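Cytochrome c-550-like protein (Thermosynechococcus elongatus, PDB 4LJI) probably serves as a low-potential c-type cytochrome that carries electrons through a covalently bound heme c and can partially replace cytochrome c-550. Local coordinates at the interface of chains A and B. Coordinates in Å, arbitrary orientation; residue numbers count along the deposited sequence, not the author numbering. Chains: chain A/B, Cytochrome c-550-like protein.

The interface of chains A and B. Residues chain A 44-50, 102; chain B 44-50, 52.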
ATOM      1  N   GLU A  44      -3.478  -1.833   6.304  1.00 15.14           N
ATOM      2  CA  GLU A  44      -3.976  -0.928   5.265  1.00 17.00           C
ATOM      3  C   GLU A  44      -2.969   0.161   4.960  1.00 20.72           C
ATOM      4  O   GLU A  44      -2.905   0.630   3.826  1.00 22.04           O
ATOM      5  CB  GLU A  44      -5.274  -0.272   5.715  1.00 18.91           C
ATOM      6  CG  GLU A  44      -6.408  -1.245   5.854  1.00 23.76           C
ATOM      7  CD  GLU A  44      -7.665  -0.575   6.346  1.00 30.07           C
ATOM      8  OE1 GLU A  44      -8.743  -0.927   5.833  1.00 37.06           O
ATOM      9  OE2 GLU A  44      -7.561   0.314   7.228  1.00 31.19           O
ATOM     10  N   GLU A  45      -2.179   0.562   5.959  1.00 20.05           N
ATOM     11  CA  GLU A  45      -1.250   1.675   5.767  1.00 21.22           C
ATOM     12  C   GLU A  45       0.093   1.263   5.187  1.00 25.78           C
ATOM     13  O   GLU A  45       0.747   2.047   4.485  1.00 24.18           O
ATOM     14  CB  GLU A  45      -1.063   2.484   7.066  1.00 20.39           C
ATOM     15  CG  GLU A  45      -2.367   3.065   7.684  1.00 35.22           C
ATOM     16  CD  GLU A  45      -3.202   3.970   6.754  1.00 44.81           C
ATOM     17  OE1 GLU A  45      -2.714   4.406   5.679  1.00 43.46           O
ATOM     18  OE2 GLU A  45      -4.370   4.253   7.117  1.00 49.31           O
ATOM     19  N   ASN A  46       0.491   0.021   5.432  1.00 15.61           N
ATOM     20  CA  ASN A  46       1.862  -0.393   5.166  1.00 13.81           C
ATOM     21  C   ASN A  46       2.036  -1.519   4.177  1.00 13.47           C
ATOM     22  O   ASN A  46       3.162  -1.750   3.712  1.00 14.72           O
ATOM     23  CB  ASN A  46       2.561  -0.787   6.477  1.00 15.05           C
ATOM     24  CG  ASN A  46       2.721   0.384   7.409  1.00 17.58           C
ATOM     25  OD1 ASN A  46       3.496   1.308   7.121  1.00 22.13           O
ATOM     26  ND2 ASN A  46       1.975   0.387   8.515  1.00 20.41           N
ATOM     27  N   CYS A  47       0.963  -2.264   3.926  1.00 15.30           N
ATOM     28  CA  CYS A  47       1.095  -3.554   3.249  1.00 13.45           C
ATOM     29  C   CYS A  47       0.151  -3.734   2.068  1.00 14.38           C
ATOM     30  O   CYS A  47       0.312  -4.669   1.271  1.00 13.57           O
ATOM     31  CB  CYS A  47       0.857  -4.727   4.237  1.00 10.73           C
ATOM     32  SG  CYS A  47       1.687  -4.500   5.802  1.00 14.90           S
ATOM     33  N   LYS A  48      -0.859  -2.878   1.987  1.00 15.59           N
ATOM     34  CA  LYS A  48      -1.976  -3.109   1.065  1.00 15.59           C
ATOM     35  C   LYS A  48      -1.647  -2.983  -0.428  1.00 13.87           C
ATOM     36  O   LYS A  48      -2.355  -3.536  -1.249  1.00 18.57           O
ATOM     37  CB  LYS A  48      -3.184  -2.226   1.433  1.00 16.15           C
ATOM     38  CG  LYS A  48      -4.489  -2.662   0.824  1.00 18.13           C
ATOM     39  CD  LYS A  48      -5.607  -1.860   1.452  1.00 18.93           C
ATOM     40  CE  LYS A  48      -6.894  -2.014   0.673  1.00 24.98           C
ATOM     41  NZ  LYS A  48      -7.990  -1.378   1.440  1.00 31.86           N
ATOM     42  N   ASN A  49      -0.600  -2.246  -0.789  1.00 16.10           N
ATOM     43  CA  ASN A  49      -0.296  -2.124  -2.221  1.00 17.79           C
ATOM     44  C   ASN A  49       0.035  -3.506  -2.796  1.00 14.88           C
ATOM     45  O   ASN A  49      -0.248  -3.779  -3.941  1.00 14.33           O
ATOM     46  CB  ASN A  49       0.926  -1.262  -2.493  1.00 14.54           C
ATOM     47  CG  ASN A  49       0.825   0.163  -1.970  1.00 11.07           C
ATOM     48  OD1 ASN A  49       1.779   0.904  -2.157  1.00 16.26           O
ATOM     49  ND2 ASN A  49      -0.275   0.558  -1.339  1.00 14.06           N
ATOM     50  N   CYS A  50       0.678  -4.375  -1.989  1.00 12.06           N
ATOM     51  CA  CYS A  50       1.096  -5.676  -2.486  1.00 10.37           C
ATOM     52  C   CYS A  50       0.220  -6.819  -2.045  1.00 10.69           C
ATOM     53  O   CYS A  50       0.233  -7.894  -2.649  1.00 12.13           O
ATOM     54  CB  CYS A  50       2.565  -5.944  -2.080  1.00 14.36           C
ATOM     55  SG  CYS A  50       3.712  -4.720  -2.877  1.00 16.02           S
ATOM     56  N   ARG A 102       8.392  -6.034   2.487  1.00 23.52           N
ATOM     57  CA  ARG A 102       8.706  -4.790   3.182  1.00 21.81           C
ATOM     58  C   ARG A 102       9.257  -5.127   4.555  1.00 21.99           C
ATOM     59  O   ARG A 102       8.537  -5.635   5.415  1.00 23.96           O
ATOM     60  CB  ARG A 102       7.443  -3.933   3.332  1.00 23.44           C
ATOM     61  CG  ARG A 102       7.646  -2.615   4.024  1.00 28.00           C
ATOM     62  CD  ARG A 102       8.836  -1.882   3.449  1.00 37.93           C
ATOM     63  NE  ARG A 102       8.818  -0.478   3.836  1.00 43.19           N
ATOM     64  CZ  ARG A 102       8.277   0.484   3.097  1.00 45.02           C
ATOM     65  NH1 ARG A 102       8.289   1.740   3.528  1.00 45.08           N
ATOM     66  NH2 ARG A 102       7.724   0.186   1.928  1.00 41.77           N
TER
ATOM     67  N   GLU B  44      -2.485   6.248  -0.900  1.00 15.85           N
ATOM     68  CA  GLU B  44      -2.182   5.450   0.294  1.00 16.81           C
ATOM     69  C   GLU B  44      -2.531   3.971   0.065  1.00 19.05           C
ATOM     70  O   GLU B  44      -1.717   3.091   0.378  1.00 19.69           O
ATOM     71  CB  GLU B  44      -2.932   6.018   1.468  1.00 13.76           C
ATOM     72  CG  GLU B  44      -2.473   7.412   1.770  1.00 14.95           C
ATOM     73  CD  GLU B  44      -3.302   8.102   2.822  1.00 21.11           C
ATOM     74  OE1 GLU B  44      -2.776   9.035   3.463  1.00 27.79           O
ATOM     75  OE2 GLU B  44      -4.474   7.724   2.996  1.00 27.25           O
ATOM     76  N   GLU B  45      -3.707   3.711  -0.518  1.00 18.14           N
ATOM     77  CA  GLU B  45      -4.198   2.334  -0.699  1.00 18.05           C
ATOM     78  C   GLU B  45      -3.394   1.545  -1.732  1.00 24.16           C
ATOM     79  O   GLU B  45      -3.278   0.320  -1.636  1.00 24.81           O
ATOM     80  CB  GLU B  45      -5.690   2.309  -1.075  1.00 18.80           C
ATOM     81  CG  GLU B  45      -6.604   2.968  -0.083  1.00 26.02           C
ATOM     82  CD  GLU B  45      -8.063   2.569  -0.270  1.00 42.07           C
ATOM     83  OE1 GLU B  45      -8.345   1.607  -1.029  1.00 46.06           O
ATOM     84  OE2 GLU B  45      -8.933   3.224   0.343  1.00 46.76           O
ATOM     85  N   ASN B  46      -2.810   2.238  -2.707  1.00 14.73           N
ATOM     86  CA  ASN B  46      -2.280   1.564  -3.885  1.00 12.03           C
ATOM     87  C   ASN B  46      -0.831   1.782  -4.237  1.00  9.84           C
ATOM     88  O   ASN B  46      -0.235   1.013  -4.968  1.00 11.37           O
ATOM     89  CB  ASN B  46      -3.121   1.958  -5.124  1.00 10.36           C
ATOM     90  CG  ASN B  46      -4.531   1.452  -5.041  1.00 15.02           C
ATOM     91  OD1 ASN B  46      -4.779   0.269  -5.298  1.00 17.65           O
ATOM     92  ND2 ASN B  46      -5.464   2.312  -4.668  1.00 16.27           N
ATOM     93  N   CYS B  47      -0.250   2.853  -3.675  1.00 14.54           N
ATOM     94  CA  CYS B  47       1.047   3.316  -4.159  1.00 15.59           C
ATOM     95  C   CYS B  47       2.109   3.623  -3.094  1.00 11.79           C
ATOM     96  O   CYS B  47       3.321   3.467  -3.344  1.00 13.23           O
ATOM     97  CB  CYS B  47       0.835   4.597  -4.981  1.00 11.05           C
ATOM     98  SG  CYS B  47      -0.652   4.641  -5.997  1.00 13.95           S
ATOM     99  N   LYS B  48       1.656   4.077  -1.930  1.00 14.60           N
ATOM    100  CA  LYS B  48       2.547   4.634  -0.912  1.00 14.12           C
ATOM    101  C   LYS B  48       3.593   3.639  -0.419  1.00 12.73           C
ATOM    102  O   LYS B  48       4.655   4.043   0.039  1.00 14.57           O
ATOM    103  CB  LYS B  48       1.730   5.135   0.299  1.00 14.97           C
ATOM    104  CG  LYS B  48       2.524   5.924   1.336  1.00 20.39           C
ATOM    105  CD  LYS B  48       1.628   6.288   2.500  1.00 21.99           C
ATOM    106  CE  LYS B  48       2.418   6.962   3.607  1.00 25.84           C
ATOM    107  NZ  LYS B  48       1.514   7.541   4.628  1.00 27.67           N
ATOM    108  N   ASN B  49       3.295   2.341  -0.508  1.00 15.36           N
ATOM    109  CA  ASN B  49       4.198   1.391   0.152  1.00 14.51           C
ATOM    110  C   ASN B  49       5.530   1.385  -0.618  1.00 11.96           C
ATOM    111  O   ASN B  49       6.584   1.113  -0.044  1.00 17.83           O
ATOM    112  CB  ASN B  49       3.670  -0.054   0.118  1.00 12.46           C
ATOM    113  CG  ASN B  49       2.295  -0.281   0.785  1.00 13.23           C
ATOM    114  OD1 ASN B  49       1.737  -1.331   0.526  1.00 15.28           O
ATOM    115  ND2 ASN B  49       1.761   0.643   1.595  1.00 12.10           N
ATOM    116  N   CYS B  50       5.448   1.641  -1.934  1.00 13.91           N
ATOM    117  CA  CYS B  50       6.644   1.759  -2.756  1.00 13.26           C
ATOM    118  C   CYS B  50       7.061   3.201  -2.962  1.00 13.24           C
ATOM    119  O   CYS B  50       8.206   3.434  -3.293  1.00 14.39           O
ATOM    120  CB  CYS B  50       6.394   1.145  -4.155  1.00 10.49           C
ATOM    121  SG  CYS B  50       6.150  -0.662  -4.021  1.00 16.00           S
ATOM    122  N   VAL B  52       6.582   5.947  -0.768  1.00 19.39           N
ATOM    123  CA  VAL B  52       6.577   6.776   0.452  1.00 17.24           C
ATOM    124  C   VAL B  52       7.217   8.136   0.187  1.00 14.87           C
ATOM    125  O   VAL B  52       8.308   8.233  -0.397  1.00 17.58           O
ATOM    126  CB  VAL B  52       7.292   6.102   1.686  1.00 31.68           C
ATOM    127  CG1 VAL B  52       6.428   5.037   2.354  1.00 32.53           C
ATOM    128  CG2 VAL B  52       8.661   5.555   1.316  1.00 33.39           C
TER
HETATM  129  O   HOH W   1      -1.059   0.507   1.902  1.00 18.59           O
HETATM  130  O   HOH W   2       3.001   2.886   3.252  1.00 23.75           O
HETATM  131  O   HOH W   3      -1.455  -1.483  -5.257  1.00 28.05           O
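A:Asn49 and B:Asn49 each turn CG anti to the carbonyl carbon, beside the backbone N (chi1 -59° in each), and so send their amides at the other chain. They lie in the heme-binding CXXCH motif, between A:Cys47 and A:Cys50, and B:Cys47 and B:Cys50, the cysteines that hold heme c, and they meet tip to tip about a two-fold axis, their amide planes stacked 10° apart. Each carboxamide oxygen accepts the backbone N-H of its twin: A:Asn49 N to B:Asn49 OD1 is 2.8 Å, and B:Asn49 N to A:Asn49 OD1 is 2.7 Å. Both donors sit above the carbonyl plane, so neither bond follows a lone pair. Asparagine suits the place because its short side chain offers an acceptor and a donor together. A:Asn49 ND2 gives weak hydrogen bonds to the carbonyl O of B:Glu45 (3.0 Å from ND2) and the carbonyl O of B:Glu44, near the end of helix 33-46. B:Asn49 ND2 bonds two waters: the water 2.8 Å from ND2 also bonds the carbonyl O of A:Glu44 and of B:Glu44, bridging the two helix ends, and the other bonds the carbonyl O of A:Glu45. At the rim, A:Lys48 sets CG anti to its backbone N (chi1 -163°) and runs extended alongside B:Glu45, both pointing the same way; the long ammonium arm forms a loose salt bridge, NZ to OE1 3.9 Å. The poorly ordered A:Arg102, bent at chi2, donates a hydrogen bond from NH2 to the backbone carbonyl O of B:Asn49, in the planes of both groups; a flat guanidinium suits a carbonyl met edge-on. Its tip faces CG1 of B:Val52. This pairing may not persist in solution.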